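Local structure of hypothetical protein (Legionella pneumophila subsp. pneumophila, 4JX2) at residues T114-I119 with N180-A185; S139-L144 with S194-E199; K146-V151 with S187-Y192; Y219-N224 with T421-N426. The protein is of unknown function but is probably secreted, and belongs to a family of proteins with a DUF5624 domain. All coordinates share one frame; numbering follows the deposited sequence.

Contact 1: residues T114-I119 with N180-A185; sequences TAISHI and NMIDYA
I116 meets M181, I182 and A185 across the gap between helix 110-117 and helix 175-197, and every contact between the two segments is apolar. The closest alpha carbons, those of I116 and I182, lie 7.3 Å apart, and I116 has its CB directed at the other helix. Its two branches divide the work. With CG2 anti to the backbone N, the short branch sits 4.0 Å from the methyl of A185, I116 CG2 to A185 CB. The same I116 CG2 has a looser neighbour in the selenomethionine M181, whose CE lies 4.4 Å away; the turn at chi3 (73°) swings that methyl toward I116. The longer branch leads elsewhere: its end, I116 CD1, touches I182 CG2 at 4.0 Å, and the two isoleucine side chains cross at about a right angle. I116 thus straddles one turn of helix 175-197, from I182 to A185.

The polar interactions lie around this patch. The carbonyl O of I116 is hydrogen-bonded to Y223 OH, at the start of helix 223-247, and D183 makes a salt bridge through OD1 with K152 of helix 136-155. L37 of the second subunit packs on I116 as well, which places this buried contact close to the dimer interface.

No hydrogen bond joins the two segments. The polar groups of I116 and D183 are bonded instead to Y223 and K152, in two further helices, and the interface itself rests on the packing of methyl groups.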
# COMPACT_ATOMS: atom_id res chain seq x y z
N THR A 114 1.40 26.63 -1.19
CA THR A 114 0.61 25.66 -0.40
C THR A 114 -0.24 26.41 0.65
O THR A 114 -1.39 26.03 0.84
CB THR A 114 1.53 24.60 0.23
OG1 THR A 114 2.19 23.91 -0.84
CG2 THR A 114 0.79 23.59 1.09
N ALA A 115 0.32 27.46 1.28
CA ALA A 115 -0.36 28.30 2.27
C ALA A 115 -1.65 28.88 1.70
O ALA A 115 -2.67 28.88 2.38
CB ALA A 115 0.57 29.42 2.75
N ILE A 116 -1.62 29.35 0.44
CA ILE A 116 -2.80 29.91 -0.24
C ILE A 116 -3.81 28.77 -0.59
O ILE A 116 -5.01 28.96 -0.35
CB ILE A 116 -2.39 30.77 -1.49
CG1 ILE A 116 -1.50 31.97 -1.08
CG2 ILE A 116 -3.62 31.22 -2.33
CD1 ILE A 116 -2.13 33.04 -0.08
N SER A 117 -3.33 27.60 -1.10
CA SER A 117 -4.15 26.42 -1.49
C SER A 117 -4.97 25.89 -0.35
O SER A 117 -6.11 25.46 -0.56
CB SER A 117 -3.26 25.26 -1.96
OG SER A 117 -2.49 25.53 -3.13
N HIS A 118 -4.37 25.90 0.86
CA HIS A 118 -4.87 25.37 2.11
C HIS A 118 -5.93 26.24 2.81
O HIS A 118 -6.55 25.75 3.78
CB HIS A 118 -3.70 25.10 3.04
CG HIS A 118 -3.03 23.79 2.75
ND1 HIS A 118 -1.88 23.41 3.41
CD2 HIS A 118 -3.39 22.80 1.90
CE1 HIS A 118 -1.60 22.20 2.96
NE2 HIS A 118 -2.47 21.80 2.04
N ILE A 119 -6.22 27.44 2.28
CA ILE A 119 -7.24 28.34 2.84
C ILE A 119 -8.63 27.67 2.72
O ILE A 119 -9.38 27.69 3.71
CB ILE A 119 -7.16 29.75 2.18
CG1 ILE A 119 -5.92 30.49 2.74
CG2 ILE A 119 -8.45 30.56 2.37
CD1 ILE A 119 -5.52 31.78 1.99
N ASN A 180 -1.51 38.83 -9.07
CA ASN A 180 -2.91 39.28 -9.01
C ASN A 180 -3.80 38.24 -8.37
O ASN A 180 -4.75 38.59 -7.65
CB ASN A 180 -3.42 39.60 -10.40
CG ASN A 180 -2.78 40.80 -11.02
OD1 ASN A 180 -2.23 41.69 -10.35
ND2 ASN A 180 -2.85 40.87 -12.33
N MSE A 181 -3.50 36.96 -8.64
CA MSE A 181 -4.25 35.84 -8.11
C MSE A 181 -4.09 35.74 -6.58
O MSE A 181 -5.11 35.54 -5.90
CB MSE A 181 -3.83 34.56 -8.80
CG MSE A 181 -4.68 33.41 -8.37
SE MSE A 181 -3.67 31.82 -8.17
CE MSE A 181 -2.77 32.34 -6.54
N ILE A 182 -2.85 35.87 -6.04
CA ILE A 182 -2.64 35.79 -4.59
C ILE A 182 -3.32 37.01 -3.93
O ILE A 182 -3.96 36.87 -2.89
CB ILE A 182 -1.14 35.64 -4.22
CG1 ILE A 182 -0.62 34.27 -4.67
CG2 ILE A 182 -0.91 35.82 -2.70
CD1 ILE A 182 0.77 34.25 -5.10
N ASP A 183 -3.24 38.18 -4.59
CA ASP A 183 -3.90 39.39 -4.11
C ASP A 183 -5.43 39.17 -4.05
O ASP A 183 -6.04 39.40 -3.00
CB ASP A 183 -3.53 40.58 -5.00
CG ASP A 183 -3.98 41.90 -4.43
OD1 ASP A 183 -3.42 42.32 -3.38
OD2 ASP A 183 -4.92 42.50 -4.99
N TYR A 184 -6.02 38.67 -5.16
CA TYR A 184 -7.44 38.32 -5.30
C TYR A 184 -7.88 37.30 -4.23
O TYR A 184 -8.94 37.46 -3.61
CB TYR A 184 -7.71 37.74 -6.71
CG TYR A 184 -9.13 37.25 -6.90
CD1 TYR A 184 -10.18 38.15 -7.09
CD2 TYR A 184 -9.43 35.89 -6.88
CE1 TYR A 184 -11.49 37.71 -7.26
CE2 TYR A 184 -10.74 35.44 -7.04
CZ TYR A 184 -11.76 36.35 -7.24
OH TYR A 184 -13.05 35.92 -7.39
N ALA A 185 -7.05 36.24 -4.04
CA ALA A 185 -7.29 35.16 -3.09
C ALA A 185 -7.34 35.70 -1.67
O ALA A 185 -8.29 35.40 -0.94
CB ALA A 185 -6.21 34.11 -3.22

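Contact 2: residues S139-L144 with S194-E199; sequences SQMENL and SDVLNE
M141, modelled as selenomethionine, lays its side chain against V196 and L197, where helix 136-155 passes the last turn of helix 175-197; no hydrogen bond crosses between the segments. M141 CB is 4.3 Å from L197 CD2. CG, anti to the backbone N (chi1 -162°), carries the chain outward past L197 CD1. The next atom, M141 SE, does most of the touching: it lies 3.7 Å from V196 CG1 and 3.9 Å from L197 CG. Beyond it the chain bends at chi3, -92°, which keeps the terminal M141 CE beside the valine, 3.8 Å from V196 CG1. M141 crosses V196 at about a right angle, whereas it runs alongside L197 in the opposite direction. L197 also reaches past it to the helix backbone, with L197 CD1 4.1 Å from E142 CA.

Just beyond these residues helix 175-197 ends in a Schellman motif: E199 has positive phi, and E199 N is bonded to V196 O at 3.1 Å. The residue that supplies a methyl to SE thus also supplies a carbonyl to the helix end. F203 and L123, from a loop and helix 119-131, also pack on M141, and Q140 donates through NE2 to I54 O of the second subunit. A bound pentaethylene glycol, probably from the crystallisation liquor, lies about 5 Å from the side chain of L197.

The chemistry is that of a long, methionine-type side chain packed by its outer half on valine and leucine carbons, with M141 and V196 buried and L197 partly exposed.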
# COMPACT_ATOMS: atom_id res chain seq x y z
N SER A 139 -11.86 31.88 17.20
CA SER A 139 -10.51 32.37 17.50
C SER A 139 -9.53 31.91 16.42
O SER A 139 -8.65 32.68 16.06
CB SER A 139 -10.05 31.95 18.89
OG SER A 139 -10.09 30.54 19.04
N GLN A 140 -9.71 30.69 15.88
CA GLN A 140 -8.87 30.16 14.80
C GLN A 140 -9.10 30.95 13.51
O GLN A 140 -8.13 31.26 12.82
CB GLN A 140 -9.14 28.66 14.55
CG GLN A 140 -8.63 27.71 15.64
CD GLN A 140 -7.14 27.46 15.60
OE1 GLN A 140 -6.41 27.90 14.72
NE2 GLN A 140 -6.64 26.76 16.58
N MSE A 141 -10.38 31.32 13.22
CA MSE A 141 -10.71 32.11 12.03
C MSE A 141 -10.17 33.53 12.15
O MSE A 141 -9.62 34.05 11.17
CB MSE A 141 -12.21 32.15 11.75
CG MSE A 141 -12.50 32.59 10.32
SE MSE A 141 -14.35 32.92 9.92
CE MSE A 141 -14.80 31.23 9.29
N GLU A 142 -10.28 34.15 13.35
CA GLU A 142 -9.75 35.50 13.58
C GLU A 142 -8.24 35.54 13.24
O GLU A 142 -7.77 36.47 12.57
CB GLU A 142 -10.00 35.93 15.02
CG GLU A 142 -9.55 37.35 15.34
CD GLU A 142 -8.06 37.63 15.52
OE1 GLU A 142 -7.32 36.75 16.01
OE2 GLU A 142 -7.65 38.77 15.18
N ASN A 143 -7.49 34.53 13.70
CA ASN A 143 -6.06 34.41 13.48
C ASN A 143 -5.76 34.12 12.01
O ASN A 143 -4.84 34.73 11.46
CB ASN A 143 -5.48 33.34 14.37
CG ASN A 143 -4.02 33.19 14.18
OD1 ASN A 143 -3.22 34.01 14.67
ND2 ASN A 143 -3.66 32.17 13.40
N LEU A 144 -6.54 33.21 11.39
CA LEU A 144 -6.43 32.88 9.98
C LEU A 144 -6.60 34.16 9.13
O LEU A 144 -5.77 34.43 8.26
CB LEU A 144 -7.44 31.80 9.58
CG LEU A 144 -7.30 31.24 8.15
CD1 LEU A 144 -5.92 30.62 7.92
CD2 LEU A 144 -8.36 30.21 7.87
N SER A 194 -14.20 37.96 7.34
CA SER A 194 -14.64 39.18 8.00
C SER A 194 -16.18 39.21 8.11
O SER A 194 -16.70 39.48 9.20
CB SER A 194 -14.14 40.40 7.24
OG SER A 194 -14.56 41.59 7.87
N ASP A 195 -16.87 38.86 7.00
CA ASP A 195 -18.33 38.82 6.87
C ASP A 195 -18.95 37.78 7.78
O ASP A 195 -20.03 38.00 8.31
CB ASP A 195 -18.71 38.57 5.41
CG ASP A 195 -18.47 39.76 4.48
OD1 ASP A 195 -18.29 40.91 5.00
OD2 ASP A 195 -18.49 39.56 3.25
N VAL A 196 -18.26 36.65 7.98
CA VAL A 196 -18.72 35.55 8.84
C VAL A 196 -18.63 36.00 10.32
O VAL A 196 -19.61 35.85 11.07
CB VAL A 196 -17.92 34.24 8.57
CG1 VAL A 196 -18.05 33.24 9.73
CG2 VAL A 196 -18.33 33.61 7.24
N LEU A 197 -17.47 36.57 10.72
CA LEU A 197 -17.20 37.04 12.08
C LEU A 197 -18.03 38.29 12.42
O LEU A 197 -18.31 38.53 13.61
CB LEU A 197 -15.71 37.30 12.30
CG LEU A 197 -14.76 36.10 12.13
CD1 LEU A 197 -13.35 36.57 11.87
CD2 LEU A 197 -14.81 35.17 13.31
N ASN A 198 -18.44 39.07 11.39
CA ASN A 198 -19.29 40.26 11.58
C ASN A 198 -20.77 39.87 11.42
O ASN A 198 -21.64 40.75 11.46
CB ASN A 198 -18.91 41.38 10.61
CG ASN A 198 -17.64 42.11 10.98
OD1 ASN A 198 -17.51 42.66 12.06
ND2 ASN A 198 -16.69 42.15 10.06
N GLU A 199 -21.04 38.56 11.24
CA GLU A 199 -22.38 37.96 11.12
C GLU A 199 -23.21 38.53 9.94
O GLU A 199 -24.44 38.52 9.98
CB GLU A 199 -23.16 38.07 12.46
CG GLU A 199 -22.59 37.20 13.56
CD GLU A 199 -23.25 37.32 14.91
OE1 GLU A 199 -23.13 38.39 15.55
OE2 GLU A 199 -23.83 36.31 15.36

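Contact 3: residues K146-V151 with S187-Y192; sequences KDIQAV and SMAGNY
I148 packs on A189 and G190 at a close approach of two antiparallel helices, 136-155 and 175-197, part of a helical bundle within the DUF5624 region. The alpha carbons of I148 and G190 are 6.3 Å apart. S187 opens the second segment with its CB turned from this interface, and its OG is hydrogen-bonded to P427 O and Y219 OH on the far side. A189 comes next across the gap: A189 CB faces helix 136-155 and lies 4.4 Å from I148 CD1, and I119 packs on the same alanine. With no side chain on G190, its backbone itself faces I148. N191 turns to the polar side again, where its ND2 is hydrogen-bonded to V428 O and its OD1 to Q430 N in the chain's C-terminal tail. Y192 ends the segment with its ring stacked on F212 of helix 205-213.

Helix 175-197 is therefore two-faced here, apolar and small toward I148, polar toward the tail. With CG1 of I148 beside the backbone N (chi1 -75°), CG2 lies anti to it and is the branch that meets the glycine, I148 CG2 lying 4.2 Å from G190 N.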
# COMPACT_ATOMS: atom_id res chain seq x y z
N LYS A 146 -6.23 37.36 10.18
CA LYS A 146 -5.07 38.20 10.50
C LYS A 146 -3.86 37.81 9.62
O LYS A 146 -3.24 38.67 9.00
CB LYS A 146 -4.74 38.06 11.99
CG LYS A 146 -3.46 38.75 12.42
CD LYS A 146 -3.16 38.60 13.91
CE LYS A 146 -2.53 37.27 14.27
NZ LYS A 146 -2.17 37.21 15.71
N ASP A 147 -3.56 36.51 9.55
CA ASP A 147 -2.40 36.00 8.82
C ASP A 147 -2.55 36.14 7.28
O ASP A 147 -1.55 36.36 6.59
CB ASP A 147 -2.07 34.55 9.25
CG ASP A 147 -1.56 34.45 10.70
OD1 ASP A 147 -0.98 35.44 11.22
OD2 ASP A 147 -1.71 33.37 11.31
N ILE A 148 -3.81 36.11 6.76
CA ILE A 148 -4.11 36.33 5.33
C ILE A 148 -3.89 37.82 4.97
O ILE A 148 -3.43 38.12 3.87
CB ILE A 148 -5.54 35.84 4.98
CG1 ILE A 148 -5.58 34.32 4.90
CG2 ILE A 148 -6.07 36.46 3.66
CD1 ILE A 148 -6.87 33.74 5.16
N GLN A 149 -4.17 38.72 5.92
CA GLN A 149 -3.98 40.16 5.73
C GLN A 149 -2.48 40.46 5.65
O GLN A 149 -2.07 41.21 4.77
CB GLN A 149 -4.68 40.96 6.83
CG GLN A 149 -4.67 42.47 6.61
CD GLN A 149 -5.57 43.17 7.60
OE1 GLN A 149 -5.68 42.79 8.78
NE2 GLN A 149 -6.25 44.21 7.13
N ALA A 150 -1.67 39.82 6.51
CA ALA A 150 -0.21 39.96 6.50
C ALA A 150 0.36 39.47 5.16
O ALA A 150 1.19 40.17 4.58
CB ALA A 150 0.40 39.17 7.66
N VAL A 151 -0.14 38.32 4.63
CA VAL A 151 0.30 37.77 3.35
C VAL A 151 -0.04 38.71 2.21
O VAL A 151 0.82 38.94 1.36
CB VAL A 151 -0.23 36.34 3.08
CG1 VAL A 151 -0.09 35.96 1.60
CG2 VAL A 151 0.49 35.33 3.98
N SER A 187 -7.83 38.87 -0.70
CA SER A 187 -8.95 39.80 -0.65
C SER A 187 -10.30 39.03 -0.51
O SER A 187 -11.12 39.38 0.34
CB SER A 187 -8.94 40.67 -1.90
OG SER A 187 -9.96 41.66 -1.85
N MSE A 188 -10.49 37.97 -1.32
CA MSE A 188 -11.70 37.16 -1.30
C MSE A 188 -11.87 36.45 0.05
O MSE A 188 -12.88 36.67 0.73
CB MSE A 188 -11.66 36.16 -2.45
CG MSE A 188 -12.84 35.24 -2.49
SE MSE A 188 -12.79 34.17 -4.10
CE MSE A 188 -14.65 33.66 -4.18
N ALA A 189 -10.89 35.62 0.45
CA ALA A 189 -10.89 34.85 1.70
C ALA A 189 -10.94 35.74 2.93
O ALA A 189 -11.66 35.42 3.87
CB ALA A 189 -9.66 33.97 1.76
N GLY A 190 -10.17 36.84 2.92
CA GLY A 190 -10.13 37.81 4.01
C GLY A 190 -11.47 38.46 4.26
O GLY A 190 -12.00 38.38 5.36
N ASN A 191 -12.07 39.04 3.21
CA ASN A 191 -13.37 39.69 3.35
C ASN A 191 -14.51 38.68 3.59
O ASN A 191 -15.50 39.04 4.22
CB ASN A 191 -13.67 40.58 2.17
CG ASN A 191 -12.83 41.83 2.18
OD1 ASN A 191 -12.75 42.56 3.18
ND2 ASN A 191 -12.20 42.11 1.05
N TYR A 192 -14.33 37.42 3.16
CA TYR A 192 -15.33 36.39 3.42
C TYR A 192 -15.33 36.10 4.93
O TYR A 192 -16.39 36.13 5.56
CB TYR A 192 -15.08 35.11 2.58
CG TYR A 192 -15.91 33.93 3.06
CD1 TYR A 192 -17.30 33.93 2.91
CD2 TYR A 192 -15.32 32.87 3.73
CE1 TYR A 192 -18.08 32.88 3.41
CE2 TYR A 192 -16.09 31.81 4.23
CZ TYR A 192 -17.47 31.82 4.05
OH TYR A 192 -18.25 30.81 4.55

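Contact 4: residues Y219-N224 with T421-N426; sequences YPIPYN and TYPNNN
I221 and Y422 bring two irregular backbones to 7.6 Å between alpha carbons, both residues in extended conformations, where the lead-in to helix 223-247 passes a loop near the C-terminus. I221, set between P220 and P222, points its CB at that loop and supplies the side chain that does the touching. Its short branch meets the tyrosine ring, with I221 CG2 3.7 Å from Y422 CE1. The longer branch ends in CD1, which is shared. I221 CD1 lies 3.7 Å from P423 CD. It is equally near a backbone carbonyl, with I221 CD1 to T421 O also 3.7 Å, so one methyl rests against a proline CH2, a carbonyl oxygen and the edge of the Y422 side chain's reach. Y422 has CG anti to its carbonyl carbon (chi1 -67°), which brings the ring back toward I221, and isoleucine and ring lie obliquely to each other. No hydrogen bond crosses; apart from T421 O, the partners of I221 are apolar carbons.

The loop is braced from within. N426 ND2 donates to P423 O at 3.0 Å with an N-H...O angle of 156°, though it approaches from above the carbonyl plane, 58° out of it; the same ND2 is hydrogen-bonded to D183 OD2. Y422 OH is hydrogen-bonded to G410 O and its ring meets F415 edge-to-face, while Y184 OH is bonded to I221 O, tying helix 175-197 to the same strip.

The chemistry implies a simple contrast: I221 packs against Y422 and P423, while polar bonds of both segments run to other parts of the fold.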
# COMPACT_ATOMS: atom_id res chain seq x y z
N TYR A 219 -16.54 38.72 -5.68
CA TYR A 219 -15.42 37.91 -6.13
C TYR A 219 -15.95 36.79 -7.06
O TYR A 219 -16.14 35.66 -6.61
CB TYR A 219 -14.65 37.38 -4.90
CG TYR A 219 -14.11 38.49 -4.02
CD1 TYR A 219 -12.91 39.13 -4.33
CD2 TYR A 219 -14.80 38.91 -2.88
CE1 TYR A 219 -12.41 40.16 -3.53
CE2 TYR A 219 -14.30 39.93 -2.07
CZ TYR A 219 -13.11 40.56 -2.41
OH TYR A 219 -12.62 41.59 -1.62
N PRO A 220 -16.21 37.12 -8.35
CA PRO A 220 -16.84 36.14 -9.26
C PRO A 220 -16.02 34.90 -9.62
O PRO A 220 -16.64 33.90 -9.97
CB PRO A 220 -17.14 36.97 -10.52
CG PRO A 220 -16.23 38.11 -10.45
CD PRO A 220 -16.10 38.43 -9.01
N ILE A 221 -14.68 34.96 -9.57
CA ILE A 221 -13.85 33.78 -9.83
C ILE A 221 -13.94 32.90 -8.58
O ILE A 221 -13.56 33.34 -7.49
CB ILE A 221 -12.37 34.11 -10.20
CG1 ILE A 221 -12.29 35.03 -11.44
CG2 ILE A 221 -11.57 32.81 -10.41
CD1 ILE A 221 -11.06 35.97 -11.43
N PRO A 222 -14.47 31.66 -8.69
CA PRO A 222 -14.55 30.80 -7.48
C PRO A 222 -13.19 30.61 -6.80
O PRO A 222 -12.17 30.59 -7.49
CB PRO A 222 -15.03 29.46 -8.05
CG PRO A 222 -15.70 29.79 -9.32
CD PRO A 222 -14.99 30.97 -9.89
N TYR A 223 -13.18 30.41 -5.46
CA TYR A 223 -11.94 30.08 -4.76
C TYR A 223 -11.46 28.69 -5.22
O TYR A 223 -10.26 28.41 -5.16
CB TYR A 223 -12.05 30.14 -3.23
CG TYR A 223 -10.69 30.30 -2.61
CD1 TYR A 223 -10.06 31.55 -2.56
CD2 TYR A 223 -9.97 29.19 -2.15
CE1 TYR A 223 -8.77 31.69 -2.06
CE2 TYR A 223 -8.68 29.32 -1.65
CZ TYR A 223 -8.08 30.58 -1.61
OH TYR A 223 -6.82 30.73 -1.10
N ASN A 224 -12.41 27.84 -5.70
CA ASN A 224 -12.15 26.54 -6.30
C ASN A 224 -11.07 26.67 -7.40
O ASN A 224 -10.17 25.85 -7.45
CB ASN A 224 -13.44 25.99 -6.90
CG ASN A 224 -14.49 25.42 -5.96
OD1 ASN A 224 -14.23 24.87 -4.90
ND2 ASN A 224 -15.72 25.42 -6.42
N THR A 421 -8.80 36.78 -16.76
CA THR A 421 -7.73 36.56 -15.78
C THR A 421 -8.18 37.08 -14.41
O THR A 421 -9.29 37.61 -14.29
CB THR A 421 -6.41 37.22 -16.27
OG1 THR A 421 -5.32 36.78 -15.47
CG2 THR A 421 -6.49 38.74 -16.30
N TYR A 422 -7.32 36.96 -13.40
CA TYR A 422 -7.59 37.49 -12.06
C TYR A 422 -7.47 39.02 -12.04
O TYR A 422 -6.53 39.54 -12.65
CB TYR A 422 -6.61 36.89 -11.04
CG TYR A 422 -6.82 35.41 -10.82
CD1 TYR A 422 -7.77 34.96 -9.90
CD2 TYR A 422 -6.11 34.46 -11.55
CE1 TYR A 422 -7.99 33.60 -9.70
CE2 TYR A 422 -6.33 33.10 -11.36
CZ TYR A 422 -7.28 32.67 -10.44
OH TYR A 422 -7.49 31.33 -10.26
N PRO A 423 -8.37 39.74 -11.33
CA PRO A 423 -8.28 41.22 -11.27
C PRO A 423 -7.00 41.72 -10.60
O PRO A 423 -6.45 41.02 -9.75
CB PRO A 423 -9.50 41.60 -10.43
CG PRO A 423 -10.42 40.46 -10.56
CD PRO A 423 -9.54 39.27 -10.56
N ASN A 424 -6.57 42.95 -10.95
CA ASN A 424 -5.36 43.61 -10.44
C ASN A 424 -5.63 44.41 -9.16
O ASN A 424 -4.94 44.20 -8.16
CB ASN A 424 -4.73 44.52 -11.52
CG ASN A 424 -5.70 45.50 -12.16
OD1 ASN A 424 -6.85 45.18 -12.47
ND2 ASN A 424 -5.25 46.72 -12.34
N ASN A 425 -6.61 45.33 -9.17
CA ASN A 425 -6.90 46.12 -7.97
C ASN A 425 -8.00 45.41 -7.20
O ASN A 425 -9.15 45.35 -7.67
CB ASN A 425 -7.25 47.61 -8.28
CG ASN A 425 -8.26 47.89 -9.39
OD1 ASN A 425 -8.80 46.99 -10.06
ND2 ASN A 425 -8.53 49.17 -9.59
N ASN A 426 -7.63 44.77 -6.06
CA ASN A 426 -8.59 43.99 -5.26
C ASN A 426 -8.87 44.68 -3.93
O ASN A 426 -7.96 45.28 -3.34
CB ASN A 426 -8.13 42.57 -5.07
CG ASN A 426 -8.08 41.83 -6.39
OD1 ASN A 426 -9.11 41.60 -7.05
ND2 ASN A 426 -6.88 41.52 -6.84

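Three of the four contacts share one element: helix 175-197 meets helix 110-117 in contact 1 and helix 136-155 in contacts 2 and 3. Contacts 1 and 3 are buried, with centres 9 Å apart, and merge through I119 and V151; contact 2 lies nearer the surface, by the helix end. Contact 4, partly buried, pairs loops 197 residues apart in sequence, yet its Y219 hydroxyl bonds to S187 and N191 of that same helix. Apolar side chains lead every contact, but their partners change with place: methyl groups of isoleucine, alanine and selenomethionine in contact 1, a selenomethionine chain in contact 2, alanine and bare glycine backbone in contact 3, tyrosine and proline rings in contact 4.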